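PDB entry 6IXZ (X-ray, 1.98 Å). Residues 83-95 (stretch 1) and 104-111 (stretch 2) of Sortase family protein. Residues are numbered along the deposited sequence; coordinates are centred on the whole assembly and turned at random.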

# COMPACT_ATOMS: atom_id res chain seq x y z
N ILE A 83 -7.37 0.08 -12.21
CA ILE A 83 -7.05 0.76 -10.97
C ILE A 83 -5.63 1.32 -10.97
O ILE A 83 -5.41 2.43 -10.51
CB ILE A 83 -7.24 -0.15 -9.76
CG1 ILE A 83 -8.75 -0.34 -9.51
CG2 ILE A 83 -6.54 0.46 -8.54
CD1 ILE A 83 -9.15 -1.80 -9.38
N LEU A 84 -4.72 0.63 -11.63
CA LEU A 84 -3.35 1.11 -11.72
C LEU A 84 -3.24 2.27 -12.67
O LEU A 84 -2.28 3.03 -12.58
CB LEU A 84 -2.37 0.02 -12.14
CG LEU A 84 -2.02 -1.12 -11.18
CD1 LEU A 84 -1.08 -2.09 -11.88
CD2 LEU A 84 -1.39 -0.65 -9.87
N LYS A 85 -4.20 2.41 -13.59
CA LYS A 85 -4.30 3.62 -14.41
C LYS A 85 -4.59 4.83 -13.53
O LYS A 85 -4.15 5.94 -13.86
CB LYS A 85 -5.40 3.48 -15.48
CG LYS A 85 -5.00 2.70 -16.72
CD LYS A 85 -6.20 2.53 -17.65
CE LYS A 85 -5.87 1.62 -18.83
NZ LYS A 85 -6.88 1.73 -19.93
N LYS A 86 -5.30 4.65 -12.41
CA LYS A 86 -5.60 5.76 -11.48
C LYS A 86 -4.50 6.06 -10.44
O LYS A 86 -4.36 7.21 -9.96
CB LYS A 86 -6.89 5.47 -10.71
CG LYS A 86 -8.13 5.34 -11.56
CD LYS A 86 -9.36 5.38 -10.65
CE LYS A 86 -10.43 4.40 -11.07
NZ LYS A 86 -11.04 3.76 -9.86
N GLY A 87 -3.90 5.02 -9.91
CA GLY A 87 -2.92 5.21 -8.84
C GLY A 87 -2.45 3.93 -8.17
O GLY A 87 -2.50 2.83 -8.74
N VAL A 88 -1.85 4.12 -7.01
CA VAL A 88 -1.21 3.07 -6.24
C VAL A 88 -2.27 2.16 -5.69
O VAL A 88 -3.28 2.64 -5.15
CB VAL A 88 -0.47 3.67 -5.02
CG1 VAL A 88 0.20 2.55 -4.21
CG2 VAL A 88 0.54 4.67 -5.48
N GLY A 89 -2.01 0.86 -5.80
CA GLY A 89 -2.92 -0.17 -5.40
C GLY A 89 -2.27 -1.19 -4.49
O GLY A 89 -1.13 -1.62 -4.74
N VAL A 90 -3.01 -1.62 -3.48
CA VAL A 90 -2.60 -2.75 -2.63
C VAL A 90 -2.65 -4.05 -3.46
O VAL A 90 -3.69 -4.36 -4.05
CB VAL A 90 -3.51 -2.92 -1.38
CG1 VAL A 90 -3.03 -4.10 -0.53
CG2 VAL A 90 -3.58 -1.65 -0.55
N LEU A 91 -1.56 -4.80 -3.46
CA LEU A 91 -1.48 -6.03 -4.25
C LEU A 91 -2.31 -7.18 -3.64
O LEU A 91 -2.23 -7.46 -2.43
CB LEU A 91 -0.01 -6.44 -4.40
CG LEU A 91 0.21 -7.72 -5.18
CD1 LEU A 91 -0.33 -7.57 -6.59
CD2 LEU A 91 1.67 -8.13 -5.16
N GLU A 92 -3.11 -7.84 -4.48
CA GLU A 92 -4.00 -8.91 -4.03
C GLU A 92 -3.21 -10.01 -3.38
O GLU A 92 -2.11 -10.31 -3.81
CB GLU A 92 -4.79 -9.47 -5.22
CG GLU A 92 -5.83 -8.50 -5.77
CD GLU A 92 -5.27 -7.58 -6.84
OE1 GLU A 92 -4.03 -7.50 -6.99
OE2 GLU A 92 -6.06 -6.85 -7.44
N GLY A 93 -3.73 -10.55 -2.28
CA GLY A 93 -3.01 -11.57 -1.53
C GLY A 93 -1.92 -11.01 -0.61
O GLY A 93 -1.18 -11.79 -0.01
N THR A 94 -1.80 -9.69 -0.48
CA THR A 94 -0.87 -9.12 0.51
C THR A 94 -1.67 -8.46 1.60
O THR A 94 -2.85 -8.22 1.44
CB THR A 94 0.19 -8.14 -0.10
OG1 THR A 94 -0.42 -6.88 -0.42
CG2 THR A 94 0.81 -8.75 -1.36
N SER A 95 -1.03 -8.22 2.75
CA SER A 95 -1.70 -7.59 3.89
C SER A 95 -2.31 -6.25 3.52
O SER A 95 -1.77 -5.55 2.68
CB SER A 95 -0.67 -7.40 5.02
OG SER A 95 -0.11 -8.66 5.37
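Stretch 2 (104-111) HSVLSAHT

Stretch 2 carries an extended strand that is already under way at His104 and runs to Ala109; His110 then sits at the N-cap of a helix that Thr111 enters. The strand runs antiparallel to the short strand of stretch 1, with 150° between their directions and a closest axis approach of 4.4 Å. Gly89 pairs with Ser108 through two hydrogen bonds, Gly89 N to Ser108 O at 3.0 Å and Ser108 N to Gly89 O at 2.7 Å. The next pair, Val90 and Leu107, has side chains on one face of the sheet, and Val90 CG2 meets Leu107 CD2 at 3.8 Å. Val88 CG1 lies 3.6 Å from Leu107 CB, so the leucine packs against both valines.

Gly89 has no side chain, and the face beside Ser108 is left low there. Leu84 reaches over from the helix: its CD2 comes to 3.3 Å from Ser108 O and 4.2 Å from Ser108 CB. Its CD1 is 4.0 Å from His110 CB. A water joins the two stretches here, donating to Leu84 O and Gly87 O and accepting from His110 N.

Leu91 N donates a hydrogen bond to Val106 O at 2.9 Å. A type II turn, Leu91 to Thr94, bulges out with Glu92 and Gly93 at its tip, and stretch 1 then continues beside stretch 2. Thr94 OG1 accepts a hydrogen bond from Val106 N at 3.2 Å, while Thr94 CG2 touches Val106 CG2 at 3.6 Å. Ser95 closes the end: its OG accepts from His104 N at 3.0 Å, and its O from Ser105 OG at 2.6 Å.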

# COMPACT_ATOMS: atom_id res chain seq x y z
N HIS A 104 2.68 -7.77 5.82
CA HIS A 104 3.46 -7.22 4.73
C HIS A 104 2.54 -6.79 3.59
O HIS A 104 2.05 -7.62 2.83
CB HIS A 104 4.45 -8.27 4.24
CG HIS A 104 5.49 -7.72 3.33
ND1 HIS A 104 6.60 -8.45 2.94
CD2 HIS A 104 5.66 -6.48 2.83
CE1 HIS A 104 7.39 -7.68 2.22
NE2 HIS A 104 6.82 -6.50 2.09
N SER A 105 2.23 -5.49 3.53
CA SER A 105 1.41 -4.94 2.47
C SER A 105 2.31 -4.50 1.32
O SER A 105 3.37 -3.93 1.54
CB SER A 105 0.62 -3.74 2.99
OG SER A 105 -0.46 -3.38 2.14
N VAL A 106 1.87 -4.76 0.10
CA VAL A 106 2.58 -4.29 -1.05
C VAL A 106 1.75 -3.24 -1.81
O VAL A 106 0.60 -3.47 -2.15
CB VAL A 106 2.94 -5.46 -1.96
CG1 VAL A 106 3.82 -4.97 -3.11
CG2 VAL A 106 3.67 -6.53 -1.15
N LEU A 107 2.38 -2.11 -2.08
CA LEU A 107 1.71 -1.02 -2.75
C LEU A 107 2.32 -0.82 -4.13
O LEU A 107 3.51 -0.52 -4.26
CB LEU A 107 1.82 0.27 -1.91
CG LEU A 107 1.44 0.16 -0.44
CD1 LEU A 107 1.71 1.44 0.35
CD2 LEU A 107 -0.01 -0.28 -0.28
N SER A 108 1.53 -1.14 -5.16
CA SER A 108 2.00 -1.23 -6.56
C SER A 108 1.63 0.02 -7.39
O SER A 108 0.49 0.45 -7.41
CB SER A 108 1.38 -2.45 -7.26
OG SER A 108 2.08 -2.77 -8.45
N ALA A 109 2.61 0.51 -8.13
CA ALA A 109 2.50 1.71 -8.93
C ALA A 109 2.96 1.36 -10.32
O ALA A 109 4.01 0.75 -10.46
CB ALA A 109 3.39 2.80 -8.38
N HIS A 110 2.18 1.76 -11.33
CA HIS A 110 2.55 1.55 -12.74
C HIS A 110 2.41 2.85 -13.54
O HIS A 110 1.32 3.20 -13.93
CB HIS A 110 1.69 0.44 -13.40
CG HIS A 110 2.32 -0.16 -14.62
ND1 HIS A 110 3.05 0.58 -15.52
CD2 HIS A 110 2.38 -1.44 -15.05
CE1 HIS A 110 3.49 -0.21 -16.48
NE2 HIS A 110 3.15 -1.45 -16.19
N THR A 111 3.52 3.56 -13.78
CA THR A 111 3.48 4.85 -14.43
C THR A 111 3.24 4.71 -15.95
O THR A 111 2.62 5.56 -16.55
CB THR A 111 4.74 5.70 -14.18
OG1 THR A 111 5.86 5.13 -14.87
CG2 THR A 111 5.05 5.86 -12.72
O HOH W 1 -0.48 2.54 -10.80